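Local coordinates for 2L protein (Yaba-like disease virus, PDB 3IT8) that binds human tumour necrosis factor and so probably helps the virus blunt the host response, using a scaffold related to class I MHC molecules, at residues T8-D13 with T88-L93; T31-N36 with N62-N67; K74-E79 with V138-V143; N114-R119 with K129-G134. All blocks are in the same frame, centred on the assembly; numbering follows the deposited sequence.

Interaction 1: residues T8-D13 with T88-L93; sequences TVTLKD and TTSLSL. With NAG (2-acetamido-2-deoxy-beta-D-glucopyranose), chain M.
Val9 and Leu91 form an antiparallel hydrogen-bonded pair: Val9 N reaches Leu91 O and Leu91 N returns to Val9 O, each at 3.0 Å and nearly along the C=O axis. Their side chains lie side by side, pointing the same way, with Val9 CG2 4.2 Å from Leu91 CB. This is the packed side of the contact, because helix 61-82 rests on it: Met73 and Leu77 meet Val9, and Thr76 meets Leu91. On the other, polar face Thr8 OG1 and Ser92 OG sit 2.9 Å apart in a hydroxyl-hydroxyl hydrogen bond whose donor could be either one. With Thr8 OG1 anti to the carbonyl carbon (chi1 -52°), the hydroxyl stands on the glycan side, 3.6 Å from O5 of the sugar carried by Asn6, an approach rather than a bond. Toward Thr10 and Ser90 this face, unlike the helix-covered one, opens to solvent; Thr10 CG2 rests 3.5 Å from Ser90 CB. One more rung follows past the end of strand 8-10, where Leu11 N donates to Thr89 O over 2.7 Å. Two neighbouring strands with a helix on one face and a hydrophilic underside are typical of the MHC-like platform, an antiparallel sheet topped by helices.

Interaction 2: residues T31-N36 with N62-N67; sequences TKISYN and NDYNFN
Ile33 and Phe66 have the closest CA atoms of this contact, 7.8 Å apart, where strand 31-36 meets segment 62-67, at the start of helix 61-82; their axes approach to 9.4 Å, inclined at 42°. Ile33 is the centre of it, and its two branches do different jobs. CG2 sits over the middle of one face of the Phe66 ring, 3.6 Å from the centroid and 14° off the normal, a well-formed CH-pi contact. Phe66 has its CG anti to the backbone N (chi1 -175°), which puts CG on the strand side. The other branch ends in CD1, which touches Tyr64 CD1 and lies 3.6 Å from CB of the poorly ordered Asp63, the Ile33 and Asp63 side chains crossing at about a right angle. Beyond Ile33, Phe66 CE2 lies at the edge of the Tyr35 ring, 4.0 Å from Tyr35 CB, while Tyr70 stacks on that ring. Phe21 on the adjacent strand 18-25 packs against both Ile33 and Phe66. At the other end Thr31 and Tyr64 meet tip to tip, but a bond between their hydroxyls is doubtful. Cohesion here therefore comes mainly from burying aliphatic and aromatic surface, with the buried hydroxyl of Tyr64 satisfied by Asp23 OD2.

Interaction 3: residues K74-E79 with V138-V143; sequences KETLEE and VGMLTV
Thr76 holds OG1 anti to its carbonyl carbon, beside the backbone N (chi1 -58°), and in that position the hydroxyl meets the N-H of Met140. Across the gap, Met140 has its CG between its own backbone N and carbonyl carbon (chi1 69°), which brings CG to 3.4 Å from Thr76 OG1. The bond from Met140 N to Thr76 OG1 is 2.9 Å long and almost straight, 170° at the hydrogen. OG1 is also hydrogen-bonded to Leu72 O one turn back in the helix, so this buried oxygen is gripped twice, once by the loop and once by its own helix. Gly139 passes close beside it: with no side chain in the way, its CA comes to 3.3 Å from Thr76 OG1, and its positive phi precedes the short 3-10 turn at 140-141, closed by Leu141 N to Val138 O.

Helix 61-82 is one of the two long helices lying on the sheet of an MHC-like platform, and segment 138-143 belongs to the connection from the last strand of that sheet to the second helix, 148-174. The loop tucks against the flank of the helix that faces strands 90-100 and 115-121. Val138 adds an apolar touch, its CG2 3.6 Å from Glu79 CB, while the carboxylate of Glu79 goes its own way to a salt bridge with Lys82. Toward the sheet Met140 bends at its sulfur and packs on Leu72, Met73 and Leu91, the last of these on strand 90-100.

Interaction 4: residues N114-R119 with K129-G134; sequences NGPLAR and KMTHKG
Met130 lies across strand 115-119 and meets Pro116 and Arg119 with different parts of its chain. Its CE comes to 3.6 Å from Pro116 CB and lies against the backbone nitrogens of Leu117 and Ala118; the bend at chi3 (-89°) is what turns this methyl toward the strand. Further back in the chain, CG is 3.4 Å from Arg119 NH1, over one face of the guanidinium, and SD stands 3.8 Å above the same plane, offset toward its rim. The two side chains cross obliquely, with the thioether laid on the flat cationic group. Met130 N also donates to Leu117 O, 3.1 Å away, approaching from 36° out of the carbonyl plane. Next to this bond, Ala118 and Lys129 form an antiparallel non-hydrogen-bonded pair whose side chains diverge. Thr131 crosses Pro116 at about a right angle, and the chain then turns back through Gly134 N to Thr131 O.

The next shell sets the strand and the arginine. Leu117 and Ala118 together face Val110 on the neighbouring strand 103-112, a classic beta bulge, and Tyr109 of that strand touches Met130. The guanidinium is held from elsewhere: Arg119 NH2 makes a salt bridge to Glu247 OE1 and a hydrogen bond to Asn242 O, both partners within the Ig-like part of the chain. Fixed by these polar bonds, the arginine can offer a flat face to the methionine, so that one charged side chain probably serves both the link between the two domains and the apolar packing at the platform's edge.

How the interactions relate
All four contacts belong to the MHC-like platform. Interactions 1 and 3 share a core: Leu91 CD2 packs 3.5 Å from Thr76 CG2, and Val9 CG2 lies 3.6 Å from Leu77 CD2, so the sheet pair and the helix-loop contact form one continuous layer. Interaction 3 passes on to interaction 4 through Leu141 CD1, 4.0 Å from Leu117 CD2. Interaction 2 uses the same helix 61-82 as interaction 3, but nearer its start, their centres about 19 Å apart; about 17 Å separates the nearest atoms of interactions 2 and 4. Interaction 1 alone borders a sugar directly, the glycan on Asn6, which sits against the sheet face turned away from the helix.

Interaction 1: residues T8-D13 with T88-L93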
# COMPACT_ATOMS: atom_id res chain seq x y z
N THR D 8 -17.54 33.08 -28.93
CA THR D 8 -18.07 34.43 -28.87
C THR D 8 -19.28 34.72 -29.74
O THR D 8 -19.26 34.47 -30.95
CB THR D 8 -16.97 35.44 -29.25
OG1 THR D 8 -15.80 35.19 -28.47
CG2 THR D 8 -17.45 36.86 -29.00
N VAL D 9 -20.36 35.23 -29.13
CA VAL D 9 -21.52 35.63 -29.92
C VAL D 9 -21.57 37.17 -29.82
O VAL D 9 -21.34 37.76 -28.76
CB VAL D 9 -22.83 35.01 -29.41
CG1 VAL D 9 -22.66 33.52 -29.25
CG2 VAL D 9 -23.25 35.64 -28.12
N THR D 10 -21.86 37.82 -30.95
CA THR D 10 -21.93 39.28 -30.99
C THR D 10 -23.24 39.76 -31.59
O THR D 10 -23.81 39.09 -32.45
CB THR D 10 -20.81 39.83 -31.84
OG1 THR D 10 -19.64 39.02 -31.66
CG2 THR D 10 -20.48 41.24 -31.41
N LEU D 11 -23.72 40.92 -31.15
CA LEU D 11 -24.96 41.46 -31.68
C LEU D 11 -24.70 42.12 -33.02
O LEU D 11 -25.63 42.51 -33.72
CB LEU D 11 -25.56 42.49 -30.73
CG LEU D 11 -27.00 42.17 -30.30
CD1 LEU D 11 -27.57 43.34 -29.54
CD2 LEU D 11 -27.86 41.87 -31.52
N LYS D 12 -23.42 42.22 -33.39
CA LYS D 12 -23.05 42.83 -34.67
C LYS D 12 -23.81 44.13 -34.84
O LYS D 12 -24.36 44.64 -33.87
CB LYS D 12 -23.37 41.89 -35.83
CG LYS D 12 -22.16 41.15 -36.38
CD LYS D 12 -21.14 42.12 -36.92
CE LYS D 12 -19.93 41.41 -37.51
NZ LYS D 12 -18.95 42.36 -38.15
N ASP D 13 -23.85 44.66 -36.05
CA ASP D 13 -24.58 45.90 -36.30
C ASP D 13 -26.03 45.72 -35.87
O ASP D 13 -26.31 45.48 -34.69
CB ASP D 13 -24.50 46.29 -37.78
CG ASP D 13 -24.78 45.11 -38.71
OD1 ASP D 13 -25.92 44.60 -38.72
OD2 ASP D 13 -23.84 44.70 -39.43
N THR D 88 -24.87 44.70 -23.63
CA THR D 88 -23.52 44.52 -24.16
C THR D 88 -23.54 44.12 -25.62
O THR D 88 -24.52 43.56 -26.12
CB THR D 88 -22.77 43.42 -23.39
OG1 THR D 88 -22.76 43.73 -22.00
CG2 THR D 88 -21.34 43.32 -23.88
N THR D 89 -22.42 44.40 -26.29
CA THR D 89 -22.24 44.08 -27.70
C THR D 89 -22.07 42.59 -27.93
O THR D 89 -22.64 42.01 -28.87
CB THR D 89 -20.99 44.73 -28.25
OG1 THR D 89 -20.97 46.10 -27.87
CG2 THR D 89 -20.94 44.60 -29.76
N SER D 90 -21.28 41.96 -27.06
CA SER D 90 -21.00 40.53 -27.18
C SER D 90 -20.76 39.82 -25.86
O SER D 90 -20.62 40.44 -24.80
CB SER D 90 -19.79 40.32 -28.07
OG SER D 90 -18.65 40.91 -27.47
N LEU D 91 -20.68 38.49 -25.95
CA LEU D 91 -20.46 37.61 -24.81
C LEU D 91 -19.43 36.56 -25.22
O LEU D 91 -19.45 36.06 -26.34
CB LEU D 91 -21.77 36.92 -24.44
CG LEU D 91 -21.79 36.20 -23.10
CD1 LEU D 91 -21.46 37.19 -22.00
CD2 LEU D 91 -23.17 35.60 -22.86
N SER D 92 -18.52 36.24 -24.31
CA SER D 92 -17.48 35.26 -24.59
C SER D 92 -17.30 34.21 -23.50
O SER D 92 -17.36 34.51 -22.30
CB SER D 92 -16.13 35.94 -24.80
OG SER D 92 -16.11 36.72 -25.98
N LEU D 93 -17.07 32.97 -23.92
CA LEU D 93 -16.83 31.87 -23.00
C LEU D 93 -15.36 31.49 -23.16
O LEU D 93 -14.98 30.88 -24.15
CB LEU D 93 -17.71 30.68 -23.32
CG LEU D 93 -17.40 29.47 -22.44
CD1 LEU D 93 -17.60 29.85 -20.99
CD2 LEU D 93 -18.28 28.27 -22.81
C1 NAG M . -12.23 35.88 -28.33
C2 NAG M . -11.18 36.89 -27.87
C3 NAG M . -11.69 38.33 -28.14
C4 NAG M . -12.01 38.49 -29.64
C5 NAG M . -13.04 37.41 -30.00
C6 NAG M . -13.46 37.44 -31.46
C7 NAG M . -9.83 36.06 -26.05
C8 NAG M . -9.41 36.24 -24.61
N2 NAG M . -10.92 36.70 -26.46
O3 NAG M . -10.71 39.28 -27.75
O4 NAG M . -12.50 39.81 -29.92
O5 NAG M . -12.51 36.08 -29.72
O6 NAG M . -12.48 36.84 -32.30
O7 NAG M . -9.16 35.34 -26.79

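Interaction 2: residues T31-N36 with N62-N67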
# COMPACT_ATOMS: atom_id res chain seq x y z
N THR D 31 -8.36 25.57 -34.80
CA THR D 31 -9.69 25.46 -35.37
C THR D 31 -10.48 26.74 -35.27
O THR D 31 -10.41 27.44 -34.27
CB THR D 31 -10.51 24.41 -34.63
OG1 THR D 31 -9.96 23.12 -34.88
CG2 THR D 31 -11.94 24.42 -35.09
N LYS D 32 -11.21 27.06 -36.34
CA LYS D 32 -12.07 28.22 -36.33
C LYS D 32 -13.43 27.74 -36.78
O LYS D 32 -13.54 26.98 -37.74
CB LYS D 32 -11.61 29.31 -37.29
CG LYS D 32 -12.58 30.48 -37.31
CD LYS D 32 -12.19 31.55 -38.30
CE LYS D 32 -13.21 32.66 -38.31
NZ LYS D 32 -12.91 33.67 -39.36
N ILE D 33 -14.46 28.16 -36.06
CA ILE D 33 -15.82 27.79 -36.38
C ILE D 33 -16.70 29.03 -36.29
O ILE D 33 -16.52 29.86 -35.40
CB ILE D 33 -16.35 26.72 -35.41
CG1 ILE D 33 -15.61 25.39 -35.66
CG2 ILE D 33 -17.87 26.55 -35.59
CD1 ILE D 33 -15.93 24.33 -34.61
N SER D 34 -17.62 29.17 -37.23
CA SER D 34 -18.52 30.32 -37.22
C SER D 34 -19.94 29.87 -37.53
O SER D 34 -20.15 28.87 -38.22
CB SER D 34 -18.05 31.38 -38.19
OG SER D 34 -17.73 30.80 -39.43
N TYR D 35 -20.90 30.61 -36.99
CA TYR D 35 -22.30 30.29 -37.17
C TYR D 35 -22.79 30.70 -38.55
O TYR D 35 -22.71 31.86 -38.91
CB TYR D 35 -23.12 31.01 -36.11
CG TYR D 35 -24.57 30.63 -36.14
CD1 TYR D 35 -24.98 29.37 -35.72
CD2 TYR D 35 -25.54 31.53 -36.59
CE1 TYR D 35 -26.32 29.02 -35.74
CE2 TYR D 35 -26.89 31.18 -36.61
CZ TYR D 35 -27.27 29.92 -36.19
OH TYR D 35 -28.61 29.58 -36.20
N ASN D 36 -23.27 29.72 -39.31
CA ASN D 36 -23.80 29.94 -40.66
C ASN D 36 -25.28 30.34 -40.57
O ASN D 36 -26.13 29.53 -40.18
CB ASN D 36 -23.67 28.65 -41.45
CG ASN D 36 -24.15 28.80 -42.85
OD1 ASN D 36 -25.27 29.24 -43.08
ND2 ASN D 36 -23.32 28.43 -43.80
N ASN D 62 -18.79 17.11 -31.70
CA ASN D 62 -19.82 18.00 -32.25
C ASN D 62 -19.20 19.35 -32.51
O ASN D 62 -19.77 20.38 -32.13
CB ASN D 62 -20.97 18.19 -31.27
CG ASN D 62 -21.43 16.91 -30.66
OD1 ASN D 62 -20.88 15.85 -30.92
ND2 ASN D 62 -22.46 16.99 -29.82
N ASP D 63 -18.04 19.36 -33.14
CA ASP D 63 -17.35 20.60 -33.42
C ASP D 63 -17.35 21.43 -32.15
O ASP D 63 -17.94 22.51 -32.11
CB ASP D 63 -18.03 21.36 -34.55
CG ASP D 63 -18.08 20.55 -35.82
OD1 ASP D 63 -17.01 20.11 -36.29
OD2 ASP D 63 -19.20 20.35 -36.35
N TYR D 64 -16.73 20.88 -31.11
CA TYR D 64 -16.61 21.57 -29.82
C TYR D 64 -17.93 22.00 -29.21
O TYR D 64 -18.00 23.04 -28.54
CB TYR D 64 -15.71 22.80 -29.96
CG TYR D 64 -14.36 22.51 -30.60
CD1 TYR D 64 -14.26 22.15 -31.94
CD2 TYR D 64 -13.18 22.59 -29.84
CE1 TYR D 64 -13.04 21.87 -32.52
CE2 TYR D 64 -11.95 22.31 -30.41
CZ TYR D 64 -11.88 21.95 -31.75
OH TYR D 64 -10.65 21.68 -32.32
N ASN D 65 -18.98 21.20 -29.42
CA ASN D 65 -20.30 21.52 -28.90
C ASN D 65 -20.67 22.95 -29.30
O ASN D 65 -21.31 23.66 -28.52
CB ASN D 65 -20.32 21.41 -27.38
CG ASN D 65 -20.01 20.02 -26.89
OD1 ASN D 65 -19.13 19.83 -26.07
ND2 ASN D 65 -20.74 19.03 -27.39
N PHE D 66 -20.26 23.37 -30.50
CA PHE D 66 -20.54 24.73 -30.96
C PHE D 66 -22.01 25.12 -31.01
O PHE D 66 -22.40 26.16 -30.48
CB PHE D 66 -19.93 24.98 -32.34
CG PHE D 66 -20.09 26.38 -32.79
CD1 PHE D 66 -19.21 27.37 -32.37
CD2 PHE D 66 -21.15 26.75 -33.60
CE1 PHE D 66 -19.39 28.70 -32.75
CE2 PHE D 66 -21.34 28.08 -33.98
CZ PHE D 66 -20.46 29.05 -33.55
N ASN D 67 -22.83 24.31 -31.67
CA ASN D 67 -24.24 24.63 -31.76
C ASN D 67 -24.81 24.81 -30.37
O ASN D 67 -25.56 25.75 -30.13
CB ASN D 67 -25.01 23.53 -32.50
CG ASN D 67 -24.45 23.27 -33.89
OD1 ASN D 67 -23.98 24.19 -34.55
ND2 ASN D 67 -24.52 22.03 -34.34

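Interaction 3: residues K74-E79 with V138-V143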
# COMPACT_ATOMS: atom_id res chain seq x y z
N LYS D 74 -26.35 32.80 -27.03
CA LYS D 74 -27.22 33.75 -27.68
C LYS D 74 -28.35 34.04 -26.67
O LYS D 74 -28.70 35.19 -26.44
CB LYS D 74 -27.80 33.14 -28.95
CG LYS D 74 -28.70 34.07 -29.71
CD LYS D 74 -29.38 33.34 -30.84
CE LYS D 74 -30.49 34.17 -31.43
NZ LYS D 74 -31.18 33.44 -32.55
N GLU D 75 -28.90 32.99 -26.06
CA GLU D 75 -29.97 33.15 -25.08
C GLU D 75 -29.49 34.04 -23.94
O GLU D 75 -30.18 34.96 -23.53
CB GLU D 75 -30.40 31.79 -24.52
CG GLU D 75 -31.59 31.86 -23.58
CD GLU D 75 -31.79 30.59 -22.77
OE1 GLU D 75 -31.85 29.50 -23.37
OE2 GLU D 75 -31.90 30.70 -21.53
N THR D 76 -28.30 33.75 -23.43
CA THR D 76 -27.73 34.50 -22.32
C THR D 76 -27.49 35.95 -22.67
O THR D 76 -27.72 36.84 -21.85
CB THR D 76 -26.40 33.90 -21.88
OG1 THR D 76 -26.60 32.54 -21.51
CG2 THR D 76 -25.83 34.69 -20.69
N LEU D 77 -27.03 36.21 -23.88
CA LEU D 77 -26.79 37.58 -24.27
C LEU D 77 -28.10 38.37 -24.34
O LEU D 77 -28.16 39.52 -23.91
CB LEU D 77 -26.08 37.61 -25.62
CG LEU D 77 -25.71 38.99 -26.16
CD1 LEU D 77 -25.12 39.87 -25.05
CD2 LEU D 77 -24.71 38.82 -27.31
N GLU D 78 -29.16 37.75 -24.85
CA GLU D 78 -30.46 38.40 -24.94
C GLU D 78 -30.97 38.80 -23.56
O GLU D 78 -31.40 39.94 -23.36
CB GLU D 78 -31.47 37.48 -25.64
CG GLU D 78 -31.20 37.30 -27.13
CD GLU D 78 -32.24 36.41 -27.82
OE1 GLU D 78 -33.44 36.69 -27.66
OE2 GLU D 78 -31.84 35.46 -28.52
N GLU D 79 -30.91 37.87 -22.60
CA GLU D 79 -31.36 38.14 -21.24
C GLU D 79 -30.54 39.26 -20.63
O GLU D 79 -31.08 40.17 -19.99
CB GLU D 79 -31.23 36.88 -20.38
CG GLU D 79 -31.96 35.66 -20.93
CD GLU D 79 -33.47 35.83 -20.94
OE1 GLU D 79 -33.96 36.81 -21.54
OE2 GLU D 79 -34.16 34.97 -20.36
N VAL D 138 -28.81 34.77 -15.24
CA VAL D 138 -29.65 34.46 -16.38
C VAL D 138 -28.90 33.53 -17.33
O VAL D 138 -27.70 33.32 -17.19
CB VAL D 138 -30.00 35.74 -17.16
CG1 VAL D 138 -30.54 36.78 -16.20
CG2 VAL D 138 -28.78 36.28 -17.88
N GLY D 139 -29.63 32.99 -18.30
CA GLY D 139 -29.03 32.09 -19.27
C GLY D 139 -28.17 30.97 -18.70
O GLY D 139 -28.56 30.28 -17.75
N MET D 140 -27.00 30.81 -19.28
CA MET D 140 -26.05 29.78 -18.88
C MET D 140 -25.42 30.08 -17.53
O MET D 140 -24.59 29.31 -17.06
CB MET D 140 -24.93 29.68 -19.91
CG MET D 140 -24.04 30.90 -19.88
SD MET D 140 -22.45 30.66 -20.68
CE MET D 140 -22.62 31.77 -22.07
N LEU D 141 -25.80 31.19 -16.92
CA LEU D 141 -25.22 31.58 -15.65
C LEU D 141 -25.95 31.17 -14.37
O LEU D 141 -25.45 31.41 -13.28
CB LEU D 141 -24.97 33.09 -15.65
CG LEU D 141 -23.95 33.59 -16.67
CD1 LEU D 141 -23.89 35.11 -16.64
CD2 LEU D 141 -22.58 33.00 -16.35
N THR D 142 -27.13 30.56 -14.49
CA THR D 142 -27.86 30.15 -13.29
C THR D 142 -28.21 28.68 -13.28
O THR D 142 -28.43 28.08 -14.33
CB THR D 142 -29.17 30.88 -13.11
OG1 THR D 142 -29.01 32.25 -13.49
CG2 THR D 142 -29.61 30.81 -11.65
N VAL D 143 -28.27 28.11 -12.09
CA VAL D 143 -28.63 26.71 -11.96
C VAL D 143 -30.10 26.57 -12.37
O VAL D 143 -30.56 25.48 -12.72
CB VAL D 143 -28.45 26.24 -10.51
CG1 VAL D 143 -28.75 24.75 -10.40
CG2 VAL D 143 -27.03 26.55 -10.06

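Interaction 4: residues N114-R119 with K129-G134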
# COMPACT_ATOMS: atom_id res chain seq x y z
N ASN D 114 -17.84 44.60 -21.86
CA ASN D 114 -17.60 45.55 -20.77
C ASN D 114 -16.57 45.04 -19.77
O ASN D 114 -16.13 45.80 -18.91
CB ASN D 114 -18.90 45.85 -20.04
CG ASN D 114 -20.00 46.30 -20.97
OD1 ASN D 114 -19.80 47.20 -21.79
ND2 ASN D 114 -21.17 45.67 -20.85
N GLY D 115 -16.20 43.77 -19.88
CA GLY D 115 -15.21 43.21 -18.97
C GLY D 115 -15.62 41.89 -18.35
O GLY D 115 -16.74 41.44 -18.54
N PRO D 116 -14.72 41.24 -17.58
CA PRO D 116 -14.98 39.96 -16.93
C PRO D 116 -16.30 39.95 -16.18
O PRO D 116 -16.64 40.92 -15.51
CB PRO D 116 -13.79 39.79 -16.00
CG PRO D 116 -13.38 41.19 -15.72
CD PRO D 116 -13.46 41.82 -17.08
N LEU D 117 -17.03 38.85 -16.31
CA LEU D 117 -18.34 38.72 -15.69
C LEU D 117 -18.35 37.66 -14.57
O LEU D 117 -18.39 38.00 -13.39
CB LEU D 117 -19.36 38.37 -16.76
CG LEU D 117 -20.82 38.56 -16.41
CD1 LEU D 117 -21.03 39.99 -15.93
CD2 LEU D 117 -21.68 38.27 -17.62
N ALA D 118 -18.29 36.38 -14.94
CA ALA D 118 -18.31 35.30 -13.96
C ALA D 118 -17.33 34.19 -14.27
O ALA D 118 -17.11 33.83 -15.42
CB ALA D 118 -19.70 34.71 -13.83
N ARG D 119 -16.78 33.62 -13.21
CA ARG D 119 -15.79 32.54 -13.28
C ARG D 119 -16.41 31.24 -12.75
O ARG D 119 -17.08 31.24 -11.73
CB ARG D 119 -14.58 32.96 -12.44
CG ARG D 119 -13.58 31.88 -12.13
CD ARG D 119 -12.49 32.42 -11.20
NE ARG D 119 -11.62 33.39 -11.86
CZ ARG D 119 -11.64 34.70 -11.61
NH1 ARG D 119 -12.48 35.20 -10.72
NH2 ARG D 119 -10.81 35.50 -12.26
N LYS D 129 -18.84 35.64 -9.12
CA LYS D 129 -18.52 36.99 -9.59
C LYS D 129 -17.01 37.19 -9.75
O LYS D 129 -16.22 36.67 -8.97
CB LYS D 129 -19.08 38.02 -8.60
CG LYS D 129 -18.93 37.58 -7.15
CD LYS D 129 -18.38 38.69 -6.27
CE LYS D 129 -19.35 39.87 -6.13
NZ LYS D 129 -18.81 40.93 -5.21
N MET D 130 -16.62 37.92 -10.79
CA MET D 130 -15.21 38.20 -11.03
C MET D 130 -14.96 39.66 -10.69
O MET D 130 -13.82 40.10 -10.63
CB MET D 130 -14.83 37.97 -12.49
CG MET D 130 -14.79 36.52 -12.91
SD MET D 130 -13.91 36.29 -14.46
CE MET D 130 -15.22 36.47 -15.61
N THR D 131 -16.05 40.39 -10.46
CA THR D 131 -16.00 41.81 -10.14
C THR D 131 -16.94 42.07 -8.98
O THR D 131 -17.85 41.28 -8.75
CB THR D 131 -16.45 42.65 -11.34
OG1 THR D 131 -15.53 42.47 -12.41
CG2 THR D 131 -16.51 44.12 -11.00
N HIS D 132 -16.72 43.18 -8.26
CA HIS D 132 -17.58 43.57 -7.14
C HIS D 132 -19.02 43.73 -7.67
O HIS D 132 -19.99 43.39 -6.99
CB HIS D 132 -17.10 44.91 -6.56
CG HIS D 132 -17.04 46.02 -7.57
ND1 HIS D 132 -16.19 46.00 -8.66
CD2 HIS D 132 -17.73 47.19 -7.66
CE1 HIS D 132 -16.37 47.09 -9.38
NE2 HIS D 132 -17.29 47.83 -8.79
N LYS D 133 -19.11 44.23 -8.91
CA LYS D 133 -20.37 44.48 -9.61
C LYS D 133 -21.35 43.32 -9.59
O LYS D 133 -22.56 43.53 -9.60
CB LYS D 133 -20.07 44.86 -11.07
CG LYS D 133 -20.78 46.12 -11.55
CD LYS D 133 -20.27 47.36 -10.82
CE LYS D 133 -20.96 48.62 -11.32
NZ LYS D 133 -20.45 49.84 -10.64
N GLY D 134 -20.84 42.09 -9.57
CA GLY D 134 -21.71 40.92 -9.58
C GLY D 134 -22.08 40.56 -11.01
O GLY D 134 -21.61 41.20 -11.95